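Local coordinates for protein adenine phosphoribosyltransferase, putative (Trypanosoma brucei brucei, PDB 5VN4) that probably catalyses the salvage of adenine, transferring a 5-phosphoribosyl group from 5-phospho-alpha-D-ribose 1-diphosphate to form AMP and diphosphate, at residues 50-53 / 54-57; 68-71 / 72-75; 162-165 / 166-170. All coordinates share one frame; numbering follows the deposited sequence.

Contact 1 of 3, residues 50-53 / 54-57. With ADE (adenine), chain C.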
loop_
_atom_site.group_PDB
_atom_site.type_symbol
_atom_site.label_atom_id
_atom_site.label_comp_id
_atom_site.label_asym_id
_atom_site.label_seq_id
_atom_site.Cartn_x
_atom_site.Cartn_y
_atom_site.Cartn_z
ATOM N N PHE A 50 -8.182 9.986 -15.343
ATOM C CA PHE A 50 -7.836 9.221 -14.152
ATOM C C PHE A 50 -6.424 8.669 -14.296
ATOM O O PHE A 50 -6.150 7.877 -15.205
ATOM C CB PHE A 50 -8.828 8.079 -13.940
ATOM C CG PHE A 50 -8.557 7.274 -12.693
ATOM C CD1 PHE A 50 -9.077 7.666 -11.468
ATOM C CD2 PHE A 50 -7.767 6.139 -12.736
ATOM C CE1 PHE A 50 -8.817 6.930 -10.316
ATOM C CE2 PHE A 50 -7.518 5.403 -11.598
ATOM C CZ PHE A 50 -8.032 5.805 -10.379
ATOM N N ALA A 51 -5.551 9.041 -13.364
ATOM C CA ALA A 51 -4.133 8.684 -13.426
ATOM C C ALA A 51 -3.906 7.406 -12.621
ATOM O O ALA A 51 -3.801 7.436 -11.390
ATOM C CB ALA A 51 -3.285 9.840 -12.912
ATOM N N GLU A 52 -3.802 6.279 -13.325
ATOM C CA GLU A 52 -3.676 4.973 -12.684
ATOM C C GLU A 52 -2.286 4.800 -12.069
ATOM O O GLU A 52 -1.267 4.848 -12.766
ATOM C CB GLU A 52 -3.952 3.880 -13.720
ATOM C CG GLU A 52 -3.595 2.460 -13.293
ATOM C CD GLU A 52 -4.339 2.004 -12.051
ATOM O OE1 GLU A 52 -5.577 2.204 -11.988
ATOM O OE2 GLU A 52 -3.676 1.445 -11.143
ATOM N N VAL A 53 -2.240 4.562 -10.757
ATOM C CA VAL A 53 -0.949 4.446 -10.078
ATOM C C VAL A 53 -0.188 3.181 -10.478
ATOM O O VAL A 53 1.045 3.134 -10.341
ATOM C CB VAL A 53 -1.148 4.521 -8.550
ATOM C CG1 VAL A 53 -1.666 3.188 -8.022
ATOM C CG2 VAL A 53 0.134 4.938 -7.852
ATOM N N GLY A 54 -0.882 2.156 -10.983
ATOM C CA GLY A 54 -0.196 0.920 -11.328
ATOM C C GLY A 54 0.841 1.077 -12.425
ATOM O O GLY A 54 1.833 0.348 -12.447
ATOM N N ASN A 55 0.652 2.036 -13.337
ATOM C CA ASN A 55 1.687 2.254 -14.345
ATOM C C ASN A 55 2.946 2.862 -13.744
ATOM O O ASN A 55 4.029 2.727 -14.323
ATOM C CB ASN A 55 1.148 3.094 -15.501
ATOM C CG ASN A 55 0.116 2.341 -16.323
ATOM O OD1 ASN A 55 0.347 1.199 -16.729
ATOM N ND2 ASN A 55 -1.040 2.964 -16.548
ATOM N N ILE A 56 2.831 3.501 -12.582
ATOM C CA ILE A 56 4.006 3.985 -11.864
ATOM C C ILE A 56 4.693 2.842 -11.128
ATOM O O ILE A 56 5.913 2.667 -11.227
ATOM C CB ILE A 56 3.617 5.119 -10.895
ATOM C CG1 ILE A 56 2.948 6.276 -11.654
ATOM C CG2 ILE A 56 4.844 5.575 -10.082
ATOM C CD1 ILE A 56 3.799 6.844 -12.775
ATOM N N THR A 57 3.924 2.057 -10.360
ATOM C CA THR A 57 4.549 0.985 -9.587
ATOM C C THR A 57 5.160 -0.074 -10.494
ATOM O O THR A 57 6.105 -0.761 -10.089
ATOM C CB THR A 57 3.571 0.356 -8.590
ATOM O OG1 THR A 57 2.486 -0.279 -9.275
ATOM C CG2 THR A 57 3.027 1.412 -7.656
HETATM N N9 ADE C . -7.646 10.516 -7.054
HETATM C C8 ADE C . -8.356 11.677 -7.091
HETATM N N7 ADE C . -8.423 12.217 -8.288
HETATM C C5 ADE C . -7.702 11.352 -9.087
HETATM C C6 ADE C . -7.394 11.362 -10.469
HETATM N N6 ADE C . -7.796 12.325 -11.322
HETATM N N1 ADE C . -6.655 10.341 -10.947
HETATM C C2 ADE C . -6.252 9.386 -10.095
HETATM N N3 ADE C . -6.483 9.266 -8.789
HETATM C C4 ADE C . -7.217 10.296 -8.341
HETATM O O HOH W 1 -1.083 5.553 -15.334
#
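F50 lays one face of its ring against the bound adenine, CE1 standing 3.6 Å from adenine C2, toward the rim rather than over the ring centre; E52 OE1 lies at the edge of the same ring, in its plane. A51 gives its backbone N-H to adenine N1 (3.0 Å, 169°), an almost straight bond. E52 comes next, and its carboxylate caps helix 54-57: with CG anti to N (chi1 168°), the bend at chi2 brings OE2 to G54 N, from which it accepts at 2.9 Å, on the anti side of the carboxylate. The other oxygen, OE1, accepts from A116 N of the second subunit. A water joins E52 O to N55 ND2, which also bonds Y38 OH. V53 O takes two N-H groups of the first helical turn, I56 N at 2.9 Å and T57 N at 3.1 Å. Each carboxylate oxygen of E52 thus has an N-H donor, and its charge is probably balanced by both, one at the helix start and one in the second subunit, next in sequence to the N-H that binds adenine.

Contact 2 of 3, residues 68-71 / 72-75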
loop_
_atom_site.group_PDB
_atom_site.type_symbol
_atom_site.label_atom_id
_atom_site.label_comp_id
_atom_site.label_asym_id
_atom_site.label_seq_id
_atom_site.Cartn_x
_atom_site.Cartn_y
_atom_site.Cartn_z
ATOM N N ASP A 68 14.217 7.903 -4.061
ATOM C CA ASP A 68 15.457 8.653 -3.890
ATOM C C ASP A 68 15.176 10.125 -3.640
ATOM O O ASP A 68 15.842 10.758 -2.814
ATOM C CB ASP A 68 16.348 8.491 -5.123
ATOM C CG ASP A 68 16.957 7.103 -5.244
ATOM O OD1 ASP A 68 16.890 6.318 -4.277
ATOM O OD2 ASP A 68 17.507 6.800 -6.324
ATOM N N PHE A 69 14.197 10.689 -4.351
ATOM C CA PHE A 69 13.873 12.100 -4.161
ATOM C C PHE A 69 13.487 12.386 -2.715
ATOM O O PHE A 69 14.039 13.296 -2.078
ATOM C CB PHE A 69 12.746 12.537 -5.099
ATOM C CG PHE A 69 12.380 13.981 -4.925
ATOM C CD1 PHE A 69 13.061 14.965 -5.626
ATOM C CD2 PHE A 69 11.409 14.366 -4.012
ATOM C CE1 PHE A 69 12.770 16.307 -5.440
ATOM C CE2 PHE A 69 11.116 15.705 -3.819
ATOM C CZ PHE A 69 11.793 16.677 -4.540
ATOM N N PHE A 70 12.535 11.619 -2.178
ATOM C CA PHE A 70 12.034 11.927 -0.841
ATOM C C PHE A 70 13.002 11.520 0.266
ATOM O O PHE A 70 13.106 12.224 1.276
ATOM C CB PHE A 70 10.636 11.340 -0.646
ATOM C CG PHE A 70 9.566 12.099 -1.370
ATOM C CD1 PHE A 70 9.202 13.367 -0.939
ATOM C CD2 PHE A 70 8.933 11.560 -2.479
ATOM C CE1 PHE A 70 8.222 14.084 -1.583
ATOM C CE2 PHE A 70 7.953 12.277 -3.137
ATOM C CZ PHE A 70 7.592 13.540 -2.684
ATOM N N VAL A 71 13.730 10.416 0.097
ATOM C CA VAL A 71 14.750 10.064 1.080
ATOM C C VAL A 71 15.805 11.159 1.162
ATOM O O VAL A 71 16.148 11.631 2.252
ATOM C CB VAL A 71 15.358 8.687 0.768
ATOM C CG1 VAL A 71 16.588 8.445 1.645
ATOM C CG2 VAL A 71 14.319 7.597 0.986
ATOM N N ASP A 72 16.311 11.606 0.005
ATOM C CA ASP A 72 17.320 12.661 0.008
ATOM C C ASP A 72 16.773 13.950 0.600
ATOM O O ASP A 72 17.473 14.644 1.348
ATOM C CB ASP A 72 17.851 12.912 -1.405
ATOM C CG ASP A 72 18.660 14.203 -1.506
ATOM O OD1 ASP A 72 18.066 15.277 -1.752
ATOM O OD2 ASP A 72 19.895 14.143 -1.321
ATOM N N ARG A 73 15.524 14.290 0.271
ATOM C CA ARG A 73 14.928 15.529 0.753
ATOM C C ARG A 73 14.847 15.539 2.272
ATOM O O ARG A 73 15.227 16.521 2.922
ATOM C CB ARG A 73 13.536 15.686 0.139
ATOM C CG ARG A 73 12.806 16.939 0.559
ATOM C CD ARG A 73 11.577 17.123 -0.318
ATOM N NE ARG A 73 10.821 18.304 0.082
ATOM C CZ ARG A 73 11.116 19.542 -0.299
ATOM N NH1 ARG A 73 12.144 19.765 -1.112
ATOM N NH2 ARG A 73 10.373 20.555 0.125
ATOM N N TYR A 74 14.353 14.447 2.855
ATOM C CA TYR A 74 14.150 14.420 4.295
ATOM C C TYR A 74 15.426 14.099 5.063
ATOM O O TYR A 74 15.530 14.473 6.233
ATOM C CB TYR A 74 12.996 13.480 4.651
ATOM C CG TYR A 74 11.704 13.865 3.950
ATOM C CD1 TYR A 74 11.347 15.206 3.794
ATOM C CD2 TYR A 74 10.854 12.898 3.424
ATOM C CE1 TYR A 74 10.177 15.567 3.143
ATOM C CE2 TYR A 74 9.684 13.246 2.768
ATOM C CZ TYR A 74 9.345 14.584 2.632
ATOM O OH TYR A 74 8.180 14.926 1.983
ATOM N N LYS A 75 16.403 13.446 4.425
ATOM C CA LYS A 75 17.703 13.264 5.062
ATOM C C LYS A 75 18.430 14.588 5.237
ATOM O O LYS A 75 19.271 14.719 6.132
ATOM C CB LYS A 75 18.594 12.347 4.224
ATOM C CG LYS A 75 18.419 10.868 4.456
ATOM C CD LYS A 75 19.710 10.143 4.093
ATOM C CE LYS A 75 19.475 8.668 3.839
ATOM N NZ LYS A 75 18.666 8.054 4.924
HETATM O O HOH W 2 15.448 15.576 -2.912
#
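The last two turns of helix 60-75 set F70 beside Y74, F69 beside R73 and V71 beside K75, each pair one turn apart and pointing the same way. The two rings F70 and Y74 are 29° from parallel and slid apart, with centroids 5.8 Å from each other, so overlap is slight: F70 CD1 meets Y74 CE2 at 3.7 Å and Y74 OH at 3.5 Å. F69 CD2 lies 3.8 Å above the centre of one face of the F70 ring. R73 runs fully extended from CG to NE, and its CD touches F69 CE2 at 3.8 Å; the guanidinium plane lies only 7° from that of the F69 ring. In the type I phosphoribosyltransferase fold, helices flank a largely parallel central sheet, and this helix packs F69 and F70 on L211 of strand 208-213, and F70 and Y74 on A181 of strand 176-182. Strand 176-182 also supplies E179, whose OE2 receives a salt bridge from R73 NE and a hydrogen bond with Y74 OH, tying two consecutive residues to one carboxylate oxygen. V71 CG1 touches K75 CE at 3.6 Å, on the side facing helix 95-102; the lysine chain, bent at chi4 (-48°), carries NZ to E101 O. Beneath these side chains, the N-H groups of D72, R73, Y74 and K75 bond the carbonyls four residues back.

Contact 3 of 3, residues 162-165 / 166-170. With HSX (5-O-phosphono-alpha-D-ribofuranose), chain D.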
loop_
_atom_site.group_PDB
_atom_site.type_symbol
_atom_site.label_atom_id
_atom_site.label_comp_id
_atom_site.label_asym_id
_atom_site.label_seq_id
_atom_site.Cartn_x
_atom_site.Cartn_y
_atom_site.Cartn_z
ATOM N N THR A 162 -8.778 14.477 0.937
ATOM C CA THR A 162 -8.110 13.392 1.646
ATOM C C THR A 162 -7.017 13.941 2.552
ATOM O O THR A 162 -6.921 13.564 3.726
ATOM C CB THR A 162 -7.557 12.368 0.650
ATOM O OG1 THR A 162 -8.633 11.889 -0.172
ATOM C CG2 THR A 162 -6.902 11.185 1.384
ATOM N N MET A 163 -6.203 14.862 2.034
ATOM C CA MET A 163 -5.159 15.457 2.863
ATOM C C MET A 163 -5.741 16.154 4.084
ATOM O O MET A 163 -5.156 16.090 5.170
ATOM C CB MET A 163 -4.269 16.404 2.053
ATOM C CG MET A 163 -3.149 15.709 1.306
ATOM S SD MET A 163 -1.981 14.918 2.439
ATOM C CE MET A 163 -1.156 13.837 1.247
ATOM N N LEU A 164 -6.894 16.822 3.930
ATOM C CA LEU A 164 -7.538 17.464 5.072
ATOM C C LEU A 164 -7.835 16.459 6.178
ATOM O O LEU A 164 -7.635 16.752 7.362
ATOM C CB LEU A 164 -8.824 18.158 4.616
ATOM C CG LEU A 164 -9.683 18.749 5.738
ATOM C CD1 LEU A 164 -8.928 19.841 6.505
ATOM C CD2 LEU A 164 -11.012 19.283 5.198
ATOM N N ALA A 165 -8.320 15.271 5.814
ATOM C CA ALA A 165 -8.572 14.243 6.815
ATOM C C ALA A 165 -7.287 13.869 7.551
ATOM O O ALA A 165 -7.288 13.694 8.776
ATOM C CB ALA A 165 -9.201 13.021 6.148
ATOM N N GLY A 166 -6.174 13.760 6.821
ATOM C CA GLY A 166 -4.903 13.494 7.473
ATOM C C GLY A 166 -4.467 14.630 8.375
ATOM O O GLY A 166 -3.979 14.392 9.484
ATOM N N VAL A 167 -4.660 15.877 7.926
ATOM C CA VAL A 167 -4.328 17.035 8.758
ATOM C C VAL A 167 -5.126 17.013 10.055
ATOM O O VAL A 167 -4.590 17.293 11.131
ATOM C CB VAL A 167 -4.542 18.347 7.973
ATOM C CG1 VAL A 167 -4.380 19.567 8.884
ATOM C CG2 VAL A 167 -3.577 18.436 6.796
ATOM N N GLN A 168 -6.414 16.665 9.976
ATOM C CA GLN A 168 -7.234 16.570 11.185
ATOM C C GLN A 168 -6.668 15.548 12.162
ATOM O O GLN A 168 -6.643 15.787 13.377
ATOM C CB GLN A 168 -8.677 16.227 10.812
ATOM C CG GLN A 168 -9.369 17.361 10.076
ATOM C CD GLN A 168 -10.674 16.966 9.413
ATOM O OE1 GLN A 168 -10.967 15.785 9.244
ATOM N NE2 GLN A 168 -11.466 17.970 9.015
ATOM N N LEU A 169 -6.182 14.411 11.655
ATOM C CA LEU A 169 -5.634 13.375 12.525
ATOM C C LEU A 169 -4.289 13.792 13.116
ATOM O O LEU A 169 -4.006 13.500 14.285
ATOM C CB LEU A 169 -5.516 12.065 11.748
ATOM C CG LEU A 169 -6.844 11.460 11.290
ATOM C CD1 LEU A 169 -6.593 10.297 10.332
ATOM C CD2 LEU A 169 -7.693 11.006 12.481
ATOM N N VAL A 170 -3.447 14.469 12.328
ATOM C CA VAL A 170 -2.195 15.002 12.863
ATOM C C VAL A 170 -2.489 16.021 13.955
ATOM O O VAL A 170 -1.880 16.003 15.034
ATOM C CB VAL A 170 -1.350 15.605 11.724
ATOM C CG1 VAL A 170 -0.143 16.347 12.281
ATOM C CG2 VAL A 170 -0.924 14.522 10.745
HETATM C C1 HSX D . -7.693 8.984 -4.327
HETATM O O4 HSX D . -8.214 10.253 -3.898
HETATM C C2 HSX D . -6.189 9.178 -4.267
HETATM O O2 HSX D . -5.491 7.932 -4.146
HETATM C C3 HSX D . -6.021 10.086 -3.067
HETATM O O3 HSX D . -6.128 9.344 -1.837
HETATM C C4 HSX D . -7.234 10.997 -3.174
HETATM C C5 HSX D . -6.928 12.316 -3.885
HETATM O O5 HSX D . -8.131 13.055 -4.115
HETATM P "P'" HSX D . -8.522 14.339 -3.207
HETATM O O1X HSX D . -8.985 13.848 -1.848
HETATM O O2X HSX D . -7.299 15.212 -3.134
HETATM O O3X HSX D . -9.637 14.973 -4.014
HETATM O O1 HSX D . -8.104 7.961 -3.411
#
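M163 and V167 mark the tightly packed side of helix 161-172: V167 CG2 lies 3.3 Å from M163 O, the same oxygen that takes V167 N at 2.8 Å, and both side chains press on L152 of strand 149-153. Between them in sequence, G166 gives its N-H to T162 O. The L164 and Q168 side is looser and partly exposed. There the glutamine, extended beyond CG, passes obliquely over the leucine, with NE2 3.8 Å from L164 CG; OE1 turns to the N-H of E123, and the side chain also packs on C236 of the second subunit. At the first turn, T162 grips the ribose-5-phosphate. Its OG1 stands beside its own backbone N (chi1 -57°), letting both reach one phosphate oxygen: T162 N to O1X is 2.9 Å, and T162 OG1 donates to O1X at 2.6 Å. T162 ends the PRPP-binding motif of type I phosphoribosyltransferases, which includes D154 to T162. Because OG1 donates to O1X and its oxygen is also bonded to K127 NZ, the hydroxyl is probably polarised toward the phosphate, whose charge the N-terminal end of helix 161-172 would also favour.

All three are local contacts within the phosphoribosyltransferase domain, their centres 22 to 23 Å apart, and none touches another. Contacts 1 and 3 are buried and lie on opposite sides of the chain's centre. Contact 1 meets the base from strand 50-51, just before a helix; contact 3 meets the sugar phosphate at the first turn of helix 161-172. Both also reach the second subunit. Contact 2 is only partly buried, lies away from the ligand sites and touches no other chain, though helix 60-75 directly follows helix 54-57. Its chemistry is aromatic and aliphatic packing with a salt bridge to the sheet, whereas backbone N-H groups aimed at ligand atoms distinguish the other two. Contacts 2 and 3 share strand 176-182 as a packing partner.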